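Precorrin-6Y C5,15-methyltransferase (Decarboxylating) (PDB 3E05) probably methylates a precorrin intermediate in cobalamin biosynthesis using S-adenosylmethionine, this chain being the C-terminal methyltransferase domain of the longer CbiET protein. Local coordinates at residues F16-A19 / K20-T24; A30-L33 / S34-L38; K150-E153 / F154-H158. One frame throughout, in Å; residues are numbered along the deposited sequence.

Contact 1 (F16-A19 / K20-T24)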
# COMPACT_ATOMS: atom_id res chain seq x y z
N PHE D 16 -1.76 4.91 -25.42
CA PHE D 16 -0.43 5.41 -25.76
C PHE D 16 0.38 4.31 -26.43
O PHE D 16 0.32 3.15 -26.01
CB PHE D 16 0.33 5.89 -24.51
CG PHE D 16 -0.27 7.09 -23.84
CD1 PHE D 16 0.13 8.38 -24.21
CD2 PHE D 16 -1.21 6.95 -22.83
CE1 PHE D 16 -0.43 9.51 -23.59
CE2 PHE D 16 -1.75 8.06 -22.20
CZ PHE D 16 -1.37 9.34 -22.59
N ALA D 17 1.16 4.69 -27.44
CA ALA D 17 2.18 3.84 -28.00
C ALA D 17 3.32 3.82 -26.99
O ALA D 17 3.88 4.87 -26.64
CB ALA D 17 2.67 4.38 -29.34
N THR D 18 3.62 2.62 -26.49
CA THR D 18 4.58 2.47 -25.38
C THR D 18 5.20 1.06 -25.35
O THR D 18 4.81 0.19 -26.12
CB THR D 18 3.93 2.82 -24.00
OG1 THR D 18 4.94 2.92 -22.99
CG2 THR D 18 2.86 1.80 -23.59
N ALA D 19 6.16 0.87 -24.45
CA ALA D 19 6.72 -0.45 -24.17
C ALA D 19 6.26 -0.90 -22.79
O ALA D 19 5.70 -0.10 -22.04
CB ALA D 19 8.25 -0.42 -24.23
N LYS D 20 6.49 -2.17 -22.47
CA LYS D 20 6.23 -2.70 -21.13
C LYS D 20 7.15 -2.02 -20.10
O LYS D 20 8.34 -1.85 -20.35
CB LYS D 20 6.41 -4.22 -21.12
CG LYS D 20 6.23 -4.89 -19.76
CD LYS D 20 6.08 -6.40 -19.88
CE LYS D 20 4.62 -6.81 -20.05
NZ LYS D 20 3.80 -6.53 -18.83
N LYS D 21 6.55 -1.60 -18.99
CA LYS D 21 7.25 -0.93 -17.87
C LYS D 21 7.72 0.52 -18.14
O LYS D 21 8.30 1.15 -17.25
CB LYS D 21 8.40 -1.80 -17.31
CG LYS D 21 7.98 -3.12 -16.67
CD LYS D 21 7.54 -2.93 -15.22
CE LYS D 21 7.27 -4.26 -14.52
NZ LYS D 21 8.51 -4.98 -14.12
N LEU D 22 7.48 1.04 -19.34
CA LEU D 22 7.93 2.39 -19.68
C LEU D 22 6.97 3.52 -19.25
O LEU D 22 7.40 4.49 -18.65
CB LEU D 22 8.27 2.52 -21.18
CG LEU D 22 8.67 3.91 -21.70
CD1 LEU D 22 10.01 4.35 -21.11
CD2 LEU D 22 8.70 3.98 -23.23
N ILE D 23 5.69 3.38 -19.56
CA ILE D 23 4.72 4.45 -19.33
C ILE D 23 4.62 4.87 -17.85
O ILE D 23 4.77 4.03 -16.93
CB ILE D 23 3.32 4.11 -19.94
CG1 ILE D 23 2.56 5.37 -20.32
CG2 ILE D 23 2.48 3.21 -19.00
CD1 ILE D 23 1.19 5.10 -20.88
N THR D 24 4.41 6.16 -17.62
CA THR D 24 3.97 6.67 -16.32
C THR D 24 2.48 6.37 -16.32
O THR D 24 1.72 6.97 -17.07
CB THR D 24 4.23 8.19 -16.20
OG1 THR D 24 5.62 8.45 -16.39
CG2 THR D 24 3.82 8.72 -14.84
O HOH W 1 4.37 0.95 -20.18
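Ile23 folds back over Phe16 and Thr18 just after a type II beta turn at Ala19-Leu22, in the loop leading to helix 26-35. The turn is identified by the backbone angles of Lys20 (-65°/133°) and by the positive phi of Lys21; its closing bond, Leu22 N to Ala19 O, is weak at 3.4 Å. From CB outward, Ile23 first meets Thr18, whose OG1 lies 3.7 Å from Ile23 CB. CG1, roughly anti to the Ile23 backbone N (chi1 -152°), then carries the chain past the threonine, and with chi2 extended the terminal CD1 reaches Phe16, 3.6 Å from CD2 and 3.8 Å from CB, approaching the ring obliquely. The Ile23 and Phe16 side chains cross at about a right angle, and Arg29 of helix 26-35 and Ser53 of helix 53-61 touch both. Thr18 OG1 is hydrogen-bonded to Ser51 OG, which ties the loop to the chain just before helix 53-61. Leu22 approaches the same hydroxyl with CB and CD2, and its CB packs against Ala19 CB. Inside the bend, a water spans the two arms, donating to Ala19 O at 2.5 Å and accepting from Ile23 N at 2.8 Å.

Contact 2 (A30-L33 / S34-L38)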
# COMPACT_ATOMS: atom_id res chain seq x y z
N ALA D 30 -1.39 11.50 -12.89
CA ALA D 30 -2.24 12.54 -12.31
C ALA D 30 -1.60 13.15 -11.06
O ALA D 30 -1.50 14.36 -10.95
CB ALA D 30 -3.62 12.00 -11.99
N VAL D 31 -1.14 12.30 -10.14
CA VAL D 31 -0.45 12.79 -8.93
C VAL D 31 0.82 13.59 -9.29
O VAL D 31 1.08 14.64 -8.70
CB VAL D 31 -0.05 11.62 -7.97
CG1 VAL D 31 0.54 12.17 -6.67
CG2 VAL D 31 -1.27 10.74 -7.66
N THR D 32 1.56 13.10 -10.28
CA THR D 32 2.79 13.78 -10.76
C THR D 32 2.48 15.20 -11.27
O THR D 32 3.13 16.18 -10.88
CB THR D 32 3.48 12.94 -11.86
OG1 THR D 32 3.91 11.70 -11.30
CG2 THR D 32 4.69 13.64 -12.48
N LEU D 33 1.44 15.31 -12.09
CA LEU D 33 0.97 16.60 -12.64
C LEU D 33 0.50 17.55 -11.54
O LEU D 33 0.82 18.73 -11.57
CB LEU D 33 -0.14 16.37 -13.66
CG LEU D 33 0.35 15.70 -14.95
CD1 LEU D 33 -0.81 15.13 -15.69
CD2 LEU D 33 1.19 16.65 -15.81
N SER D 34 -0.24 17.02 -10.56
CA SER D 34 -0.58 17.72 -9.32
C SER D 34 0.65 18.29 -8.61
O SER D 34 0.70 19.47 -8.29
CB SER D 34 -1.33 16.77 -8.37
OG SER D 34 -2.18 17.48 -7.49
N LYS D 35 1.65 17.43 -8.40
CA LYS D 35 2.87 17.82 -7.70
C LYS D 35 3.68 18.86 -8.50
O LYS D 35 4.39 19.69 -7.92
CB LYS D 35 3.75 16.58 -7.41
CG LYS D 35 3.17 15.58 -6.35
CD LYS D 35 2.87 16.22 -5.00
CE LYS D 35 2.22 15.20 -4.05
NZ LYS D 35 1.97 15.76 -2.73
N LEU D 36 3.54 18.84 -9.82
CA LEU D 36 4.21 19.83 -10.67
C LEU D 36 3.66 21.26 -10.54
O LEU D 36 4.31 22.20 -11.01
CB LEU D 36 4.21 19.40 -12.13
CG LEU D 36 5.28 18.37 -12.52
CD1 LEU D 36 4.90 17.62 -13.77
CD2 LEU D 36 6.64 19.07 -12.70
N ARG D 37 2.50 21.42 -9.91
CA ARG D 37 1.88 22.73 -9.66
C ARG D 37 1.83 23.58 -10.94
O ARG D 37 2.40 24.67 -11.01
CB ARG D 37 2.61 23.50 -8.55
CG ARG D 37 2.43 22.95 -7.16
CD ARG D 37 3.42 23.59 -6.19
NE ARG D 37 3.47 25.04 -6.30
CZ ARG D 37 4.47 25.80 -5.88
NH1 ARG D 37 5.55 25.25 -5.31
NH2 ARG D 37 4.41 27.12 -6.03
N LEU D 38 1.18 23.04 -11.96
CA LEU D 38 1.13 23.65 -13.28
C LEU D 38 0.14 24.81 -13.34
O LEU D 38 -0.90 24.80 -12.69
CB LEU D 38 0.76 22.60 -14.34
CG LEU D 38 1.72 21.40 -14.50
CD1 LEU D 38 1.25 20.52 -15.68
CD2 LEU D 38 3.16 21.81 -14.69
O HOH W 2 -0.73 20.87 -11.74
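The C-terminal end of helix 26-35 brings Leu33 and Leu38 together across the turn by which the chain leaves the helix. Leu33 CD2 and Leu38 CD1 are 3.9 Å apart, a branch-to-branch apolar contact between side chains that cross obliquely. The chain turns at Arg37, the first residue to leave helical angles, with phi at 50°. Its N bonds to Ser34 O at 3.1 Å. This combination, with an apolar pair bracketing the exit, resembles a Schellman motif, but the usual direct bond from Leu38 N to Leu33 O is missing, since those two atoms stand 4.3 Å apart. A water fills the position instead, donating to Leu33 O at 2.6 Å and accepting from Leu38 N at 2.9 Å. The regular helical bonds run from Ser34, Lys35 and Leu36 back to Ala30, Val31 and Thr32; the last is the most bent, 139° at the hydrogen, and Leu36 N makes a second, weak bond to Leu33 O. In the Rossmann-like methyltransferase fold, this helix lies on the central sheet: Thr32 and Leu36 point the same way, CG2 to CD1 4.2 Å, and both rest on Val139 of strand 137-142. Leu33 and Leu38 instead touch Ala58 of helix 53-61. Lys35 has CG anti to its carbonyl carbon (chi1 -68°), which sets that methylene 3.3 Å from Val31 O before the chain bends at chi2 and extends to its ammonium. There NZ forms salt bridges with Glu163 and with Glu27 of the third subunit, whose Val31 also packs against Val31 here.

Contact 3 (K150-E153 / F154-H158)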
# COMPACT_ATOMS: atom_id res chain seq x y z
N LYS D 150 19.71 8.96 -4.21
CA LYS D 150 20.59 9.95 -4.82
C LYS D 150 19.81 11.22 -5.18
O LYS D 150 20.32 12.32 -4.97
CB LYS D 150 21.31 9.37 -6.05
CG LYS D 150 22.30 8.24 -5.73
CD LYS D 150 23.59 8.75 -5.09
CE LYS D 150 24.59 7.62 -4.84
NZ LYS D 150 24.27 6.82 -3.63
N ALA D 151 18.58 11.06 -5.67
CA ALA D 151 17.76 12.23 -6.03
C ALA D 151 17.49 13.10 -4.82
O ALA D 151 17.65 14.32 -4.91
CB ALA D 151 16.44 11.83 -6.69
N VAL D 152 17.13 12.49 -3.69
CA VAL D 152 16.93 13.26 -2.47
C VAL D 152 18.24 13.92 -2.00
O VAL D 152 18.24 15.10 -1.63
CB VAL D 152 16.24 12.42 -1.35
CG1 VAL D 152 16.09 13.22 -0.07
CG2 VAL D 152 14.87 11.98 -1.83
N GLU D 153 19.34 13.18 -2.08
CA GLU D 153 20.67 13.66 -1.69
C GLU D 153 21.13 14.88 -2.52
O GLU D 153 21.57 15.88 -1.95
CB GLU D 153 21.69 12.53 -1.78
CG GLU D 153 23.09 12.89 -1.26
CD GLU D 153 24.16 11.89 -1.67
OE1 GLU D 153 23.88 10.67 -1.73
OE2 GLU D 153 25.30 12.33 -1.93
N PHE D 154 21.01 14.79 -3.84
CA PHE D 154 21.46 15.87 -4.74
C PHE D 154 20.61 17.13 -4.65
O PHE D 154 21.13 18.24 -4.68
CB PHE D 154 21.55 15.40 -6.20
CG PHE D 154 22.43 14.20 -6.40
CD1 PHE D 154 23.58 14.01 -5.64
CD2 PHE D 154 22.11 13.26 -7.39
CE1 PHE D 154 24.38 12.89 -5.83
CE2 PHE D 154 22.92 12.15 -7.60
CZ PHE D 154 24.06 11.96 -6.81
N LEU D 155 19.30 16.95 -4.56
CA LEU D 155 18.37 18.08 -4.42
C LEU D 155 18.52 18.79 -3.08
O LEU D 155 18.41 20.02 -3.02
CB LEU D 155 16.92 17.61 -4.62
CG LEU D 155 16.48 17.18 -6.02
CD1 LEU D 155 15.22 16.35 -5.91
CD2 LEU D 155 16.26 18.36 -6.98
N GLU D 156 18.76 18.04 -2.02
CA GLU D 156 19.01 18.65 -0.71
C GLU D 156 20.36 19.37 -0.63
O GLU D 156 20.49 20.35 0.11
CB GLU D 156 18.84 17.63 0.41
CG GLU D 156 17.37 17.33 0.68
CD GLU D 156 17.16 16.50 1.92
OE1 GLU D 156 18.11 15.80 2.34
OE2 GLU D 156 16.03 16.55 2.47
N ASP D 157 21.34 18.89 -1.39
CA ASP D 157 22.64 19.54 -1.54
C ASP D 157 22.53 20.93 -2.16
O ASP D 157 23.33 21.82 -1.84
CB ASP D 157 23.58 18.71 -2.41
CG ASP D 157 24.19 17.54 -1.68
OD1 ASP D 157 24.00 17.44 -0.44
OD2 ASP D 157 24.87 16.72 -2.34
N HIS D 158 21.54 21.10 -3.04
CA HIS D 158 21.32 22.37 -3.73
C HIS D 158 20.32 23.27 -2.99
O HIS D 158 19.88 24.27 -3.53
CB HIS D 158 20.86 22.14 -5.18
CG HIS D 158 21.89 21.51 -6.06
ND1 HIS D 158 23.13 22.09 -6.28
CD2 HIS D 158 21.87 20.39 -6.81
CE1 HIS D 158 23.83 21.32 -7.10
NE2 HIS D 158 23.08 20.28 -7.44
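Lys150 and Phe154 make a one-turn contact along helix 145-157, near its C-terminal end and at the outer side of the domain. The bond from Phe154 N to Lys150 O is short and straight, 2.8 Å with 165° at the hydrogen. The same carbonyl oxygen also lies under one face of the phenylalanine ring, 3.1 Å from its plane and displaced toward the rim. Phe154 CG stands anti to its carbonyl carbon (chi1 -56°), which swings the ring back over the preceding turn. There Lys150 CB reaches Phe154 CE2 at 3.6 Å, and Lys150 CD, beyond the bend at chi2, comes 3.7 Å from Phe154 CZ. Glu153 OE2 approaches CE1 obliquely, its carboxylate plane turned 56° from the ring. In the Rossmann-like fold this helix packs on the sheet through its other face, Ala151 and Leu155 resting on strands 137-142 and 180-193. An alanine in place of Phe154 would remove the ring, and the Lys150 methylenes would probably lose the ring's share of their apolar cover and become freer to turn. Val152 lies alongside Glu156, CG1 to CD 4.0 Å, and both touch Lys179 of the third subunit. One turn beyond Glu153, Asp157 brings a like charge near, OE2 to OD2 4.4 Å, which would probably favour separation of the two carboxylates.

The three contacts follow one another along the chain without touching. Contact 1 leads into the helix that contact 2 closes; their centres are 19 Å apart, with nearest atoms about 5 Å apart. Contact 3 lies about 28 Å from contact 1, centre to centre, on the opposite side of the domain's centre. Contacts 2 and 3, with centres 20 Å apart and nearest atoms about 11 Å apart, both touch the third subunit, so both lie at the tetramer's interfaces. Contact 1 reaches Ser51, in the loop after strand 43-47; in methyltransferases of this fold, that loop usually binds S-adenosylmethionine, so contact 1 probably borders the cofactor site.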